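Probable endonuclease 4 (PDB 4HNO) probably cleaves phosphodiester bonds at apurinic or apyrimidinic sites in DNA, a metal-dependent step of base excision repair. Local coordinates at residues 121-133 against 156-170. Numbering follows the deposited sequence. Where two conformers were deposited one is given.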
# COMPACT_ATOMS: atom_id res chain seq x y z
N GLU A 121 -20.26 0.38 -10.14
CA GLU A 121 -18.96 1.03 -10.10
C GLU A 121 -19.09 2.53 -10.02
O GLU A 121 -18.42 3.15 -9.20
CB GLU A 121 -18.12 0.64 -11.32
CG GLU A 121 -16.75 1.31 -11.33
CD GLU A 121 -15.97 1.11 -12.63
OE1 GLU A 121 -16.05 0.02 -13.22
OE2 GLU A 121 -15.26 2.03 -13.06
N GLU A 122 -19.90 3.14 -10.87
CA GLU A 122 -19.95 4.60 -10.94
C GLU A 122 -20.46 5.17 -9.62
O GLU A 122 -19.91 6.13 -9.08
CB GLU A 122 -20.83 5.07 -12.10
CG GLU A 122 -20.32 4.70 -13.48
CD GLU A 122 -20.71 3.29 -13.90
OE1 GLU A 122 -21.34 2.56 -13.09
OE2 GLU A 122 -20.41 2.91 -15.05
N GLU A 123 -21.53 4.59 -9.10
CA GLU A 123 -22.10 5.06 -7.86
C GLU A 123 -21.14 4.80 -6.69
O GLU A 123 -21.03 5.62 -5.78
CB GLU A 123 -23.45 4.39 -7.58
CG GLU A 123 -24.48 4.62 -8.67
CD GLU A 123 -24.47 3.57 -9.81
OE1 GLU A 123 -23.42 2.99 -10.13
OE2 GLU A 123 -25.55 3.34 -10.40
N GLY A 124 -20.44 3.67 -6.73
CA GLY A 124 -19.46 3.38 -5.71
C GLY A 124 -18.29 4.33 -5.74
O GLY A 124 -17.84 4.78 -4.67
N ILE A 125 -17.80 4.67 -6.93
CA ILE A 125 -16.75 5.67 -7.04
C ILE A 125 -17.21 6.98 -6.44
O ILE A 125 -16.46 7.63 -5.71
CB ILE A 125 -16.28 5.81 -8.49
CG1 ILE A 125 -15.44 4.59 -8.85
CG2 ILE A 125 -15.53 7.12 -8.72
CD1 ILE A 125 -15.03 4.52 -10.30
N ASP A 126 -18.44 7.40 -6.73
CA ASP A 126 -18.91 8.65 -6.17
C ASP A 126 -18.95 8.60 -4.64
O ASP A 126 -18.64 9.59 -3.98
CB ASP A 126 -20.27 9.04 -6.74
CG ASP A 126 -20.20 9.61 -8.15
OD1 ASP A 126 -21.25 9.64 -8.80
OD2 ASP A 126 -19.11 10.02 -8.59
N ARG A 127 -19.33 7.46 -4.06
CA ARG A 127 -19.34 7.34 -2.61
C ARG A 127 -17.92 7.41 -2.05
O ARG A 127 -17.70 8.00 -0.99
CB ARG A 127 -20.03 6.05 -2.15
CG ARG A 127 -21.55 6.09 -2.32
CD ARG A 127 -22.25 4.93 -1.65
NE ARG A 127 -21.93 3.64 -2.23
CZ ARG A 127 -22.61 3.06 -3.22
NH1 ARG A 127 -22.23 1.86 -3.63
NH2 ARG A 127 -23.66 3.66 -3.79
N ILE A 128 -16.96 6.80 -2.74
CA ILE A 128 -15.57 6.86 -2.30
C ILE A 128 -15.09 8.32 -2.33
O ILE A 128 -14.47 8.80 -1.39
CB ILE A 128 -14.67 5.98 -3.16
CG1 ILE A 128 -15.02 4.51 -2.99
CG2 ILE A 128 -13.20 6.23 -2.78
CD1 ILE A 128 -14.43 3.64 -4.08
N VAL A 129 -15.37 9.02 -3.42
CA VAL A 129 -14.99 10.41 -3.55
C VAL A 129 -15.61 11.24 -2.43
O VAL A 129 -14.93 12.06 -1.80
CB VAL A 129 -15.40 10.96 -4.92
CG1 VAL A 129 -15.24 12.46 -5.00
CG2 VAL A 129 -14.57 10.27 -6.02
N ARG A 130 -16.90 11.03 -2.18
CA ARG A 130 -17.57 11.79 -1.13
C ARG A 130 -16.89 11.53 0.22
O ARG A 130 -16.70 12.44 1.01
CB ARG A 130 -19.06 11.41 -1.10
CG ARG A 130 -19.90 12.23 -0.17
CD ARG A 130 -21.37 11.84 -0.23
NE ARG A 130 -22.16 12.77 0.56
CZ ARG A 130 -23.48 12.85 0.56
NH1 ARG A 130 -24.21 12.04 -0.18
NH2 ARG A 130 -24.08 13.76 1.33
N GLY A 131 -16.56 10.28 0.48
CA GLY A 131 -15.91 9.92 1.72
C GLY A 131 -14.51 10.50 1.85
O GLY A 131 -14.15 11.04 2.91
N LEU A 132 -13.73 10.40 0.78
CA LEU A 132 -12.41 11.00 0.79
C LEU A 132 -12.48 12.51 0.98
O LEU A 132 -11.66 13.07 1.69
CB LEU A 132 -11.65 10.67 -0.49
CG LEU A 132 -11.22 9.22 -0.63
CD1 LEU A 132 -10.62 8.99 -2.01
CD2 LEU A 132 -10.25 8.82 0.46
N ASN A 133 -13.46 13.16 0.37
CA ASN A 133 -13.61 14.59 0.60
C ASN A 133 -13.91 14.88 2.07
O ASN A 133 -13.34 15.81 2.64
CB ASN A 133 -14.69 15.18 -0.29
CG ASN A 133 -14.25 15.39 -1.71
OD1 ASN A 133 -13.07 15.56 -2.00
ND2 ASN A 133 -15.22 15.39 -2.61
N ILE A 156 -13.66 -2.11 -6.21
CA ILE A 156 -13.26 -1.02 -7.09
C ILE A 156 -11.76 -0.84 -6.94
O ILE A 156 -11.24 -0.82 -5.83
CB ILE A 156 -14.01 0.27 -6.73
CG1 ILE A 156 -15.51 0.08 -6.93
CG2 ILE A 156 -13.47 1.45 -7.51
CD1 ILE A 156 -16.36 1.20 -6.35
N GLY A 157 -11.07 -0.70 -8.07
CA GLY A 157 -9.65 -0.45 -8.08
C GLY A 157 -8.81 -1.57 -8.64
O GLY A 157 -7.59 -1.57 -8.43
N TYR A 158 -9.40 -2.52 -9.38
CA TYR A 158 -8.61 -3.57 -10.00
C TYR A 158 -7.96 -3.10 -11.31
O TYR A 158 -6.99 -3.70 -11.76
CB TYR A 158 -9.43 -4.86 -10.17
CG TYR A 158 -10.69 -4.71 -10.98
CD1 TYR A 158 -10.72 -4.92 -12.35
CD2 TYR A 158 -11.89 -4.33 -10.36
CE1 TYR A 158 -11.92 -4.75 -13.08
CE2 TYR A 158 -13.07 -4.17 -11.08
CZ TYR A 158 -13.07 -4.36 -12.42
OH TYR A 158 -14.22 -4.20 -13.13
N LYS A 159 -8.50 -2.04 -11.91
CA LYS A 159 -7.84 -1.34 -13.01
C LYS A 159 -7.39 0.01 -12.50
O LYS A 159 -8.12 0.71 -11.79
CB LYS A 159 -8.77 -1.16 -14.20
CG LYS A 159 -9.24 -2.46 -14.83
CD LYS A 159 -8.08 -3.31 -15.34
CE LYS A 159 -8.59 -4.51 -16.11
NZ LYS A 159 -9.56 -5.33 -15.34
N LEU A 160 -6.20 0.43 -12.92
CA LEU A 160 -5.69 1.73 -12.51
C LEU A 160 -6.60 2.88 -12.95
O LEU A 160 -6.71 3.87 -12.23
CB LEU A 160 -4.26 1.94 -13.01
CG LEU A 160 -3.23 0.98 -12.41
CD1 LEU A 160 -1.87 1.22 -13.05
CD2 LEU A 160 -3.12 1.13 -10.90
N GLU A 161 -7.30 2.72 -14.07
CA GLU A 161 -8.26 3.71 -14.51
C GLU A 161 -9.29 4.04 -13.41
O GLU A 161 -9.73 5.19 -13.31
CB GLU A 161 -9.00 3.21 -15.76
CG GLU A 161 -10.19 4.02 -16.20
CD GLU A 161 -9.82 5.36 -16.74
OE1 GLU A 161 -8.66 5.54 -17.19
OE2 GLU A 161 -10.70 6.25 -16.75
N GLN A 162 -9.69 3.05 -12.64
CA GLN A 162 -10.67 3.29 -11.59
C GLN A 162 -10.09 4.19 -10.49
O GLN A 162 -10.78 5.04 -9.93
CB GLN A 162 -11.15 1.96 -11.02
CG GLN A 162 -11.94 1.15 -12.02
CD GLN A 162 -11.91 -0.32 -11.74
OE1 GLN A 162 -11.31 -0.78 -10.78
NE2 GLN A 162 -12.47 -1.10 -12.65
N LEU A 163 -8.81 3.99 -10.17
CA LEU A 163 -8.14 4.84 -9.19
C LEU A 163 -8.06 6.27 -9.71
O LEU A 163 -8.22 7.23 -8.95
CB LEU A 163 -6.74 4.33 -8.84
CG LEU A 163 -6.65 2.89 -8.40
CD1 LEU A 163 -5.22 2.59 -7.98
CD2 LEU A 163 -7.60 2.56 -7.27
N LYS A 164 -7.79 6.42 -11.01
CA LYS A 164 -7.75 7.74 -11.63
C LYS A 164 -9.12 8.41 -11.57
O LYS A 164 -9.22 9.61 -11.30
CB LYS A 164 -7.26 7.60 -13.08
CG LYS A 164 -7.28 8.87 -13.89
CD LYS A 164 -8.60 9.23 -14.56
CE LYS A 164 -9.12 8.16 -15.46
NZ LYS A 164 -10.15 8.73 -16.38
N LYS A 165 -10.18 7.66 -11.83
CA LYS A 165 -11.51 8.25 -11.79
C LYS A 165 -11.80 8.81 -10.40
O LYS A 165 -12.38 9.89 -10.28
CB LYS A 165 -12.57 7.23 -12.20
CG LYS A 165 -12.63 6.95 -13.69
CD LYS A 165 -13.74 5.95 -14.01
CE LYS A 165 -14.07 5.89 -15.47
NZ LYS A 165 -13.04 5.17 -16.26
N ILE A 166 -11.43 8.07 -9.37
CA ILE A 166 -11.60 8.54 -8.00
C ILE A 166 -10.75 9.79 -7.77
O ILE A 166 -11.25 10.83 -7.34
CB ILE A 166 -11.21 7.43 -6.99
CG1 ILE A 166 -12.14 6.25 -7.09
CG2 ILE A 166 -11.19 8.01 -5.57
CD1 ILE A 166 -11.57 4.97 -6.48
N ARG A 167 -9.45 9.66 -8.01
CA ARG A 167 -8.54 10.72 -7.66
C ARG A 167 -8.93 12.03 -8.34
O ARG A 167 -8.89 13.11 -7.73
CB ARG A 167 -7.11 10.34 -8.03
CG ARG A 167 -6.14 11.47 -7.78
CD ARG A 167 -4.67 11.03 -7.89
NE ARG A 167 -3.87 12.16 -7.54
CZ ARG A 167 -3.51 13.12 -8.36
NH1 ARG A 167 -3.71 13.01 -9.65
NH2 ARG A 167 -2.89 14.18 -7.86
N ASP A 168 -9.30 11.95 -9.61
CA ASP A 168 -9.53 13.16 -10.38
C ASP A 168 -10.79 13.92 -9.91
O ASP A 168 -10.93 15.10 -10.21
CB ASP A 168 -9.58 12.84 -11.87
CG ASP A 168 -8.20 12.56 -12.46
OD1 ASP A 168 -7.19 12.67 -11.73
OD2 ASP A 168 -8.15 12.22 -13.66
N LEU A 169 -11.66 13.26 -9.15
CA LEU A 169 -12.85 13.91 -8.63
C LEU A 169 -12.68 14.47 -7.22
O LEU A 169 -13.52 15.24 -6.79
CB LEU A 169 -14.03 12.92 -8.62
CG LEU A 169 -14.62 12.61 -9.99
CD1 LEU A 169 -15.48 11.36 -9.91
CD2 LEU A 169 -15.43 13.79 -10.50
N VAL A 170 -11.64 14.08 -6.49
CA VAL A 170 -11.46 14.51 -5.10
C VAL A 170 -11.00 15.96 -5.05
O VAL A 170 -10.17 16.39 -5.85
CB VAL A 170 -10.45 13.57 -4.41
CG1 VAL A 170 -9.98 14.08 -3.05
CG2 VAL A 170 -11.05 12.19 -4.26
O HOH W 1 -16.09 -2.47 -12.22
O HOH W 2 -13.44 2.53 -15.00
O HOH W 3 -14.18 -0.07 -15.10
O HOH W 4 -15.01 16.63 -5.15
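The carboxylate of Glu-121 faces Gln-162 across the contact and is gripped by three waters, two donating to OE1 and one to OE2. One of the pair at OE1 lies 2.7 Å from Glu-121 OE1 and also bonds Tyr-158 OH; the other accepts from Gln-162 NE2, while the water at OE2 accepts from Lys-165 NZ. A long, flexible acid suits the watery edge of the contact: with CG anti to the backbone N (chi1 179°) and the chain extended, it reaches the start of helix 160-169, its carboxylate plane turned 66° from the amide. The other end of that amide is fixed by the backbone, since Gly-157 N (2.7 Å) and Lys-159 N both donate to Gln-162 OE1, from opposite faces of its plane.

Inward, branched aliphatic side chains take over. Ile-166 is a knob seated among Ile-125, Ile-128, Val-129 and Leu-132; its branching at CB lets one side chain serve two neighbours, CG1 lying against Ile-125 CG2 and CG2 packing 3.7 Å from Leu-132 CD1. Gly-124 lets Ile-156 lie directly on the helix backbone, with Ile-156 CD1 3.7 Å from Gly-124 C, and Ile-128 CD1 meets that methyl tip to tip at 3.9 Å. Val-129 sits over the last turn of helix 160-169, with CG2 3.6 Å from Ile-166 O and CG1 near Leu-169 O. A further water joins Leu-169 O to Asn-133 ND2, while Asn-133 OD1 accepts from Asp-171 N.

The helix axes cross at -44° and 9.2 Å apart, as neighbouring outer helices of this TIM barrel. Beneath them, Pro-113 of strand 108-115 touches Ile-128 and Ile-166, and Leu-146 of strand 143-147 touches Ile-166. Helix 195-208 meets helix 160-169 through Leu-160.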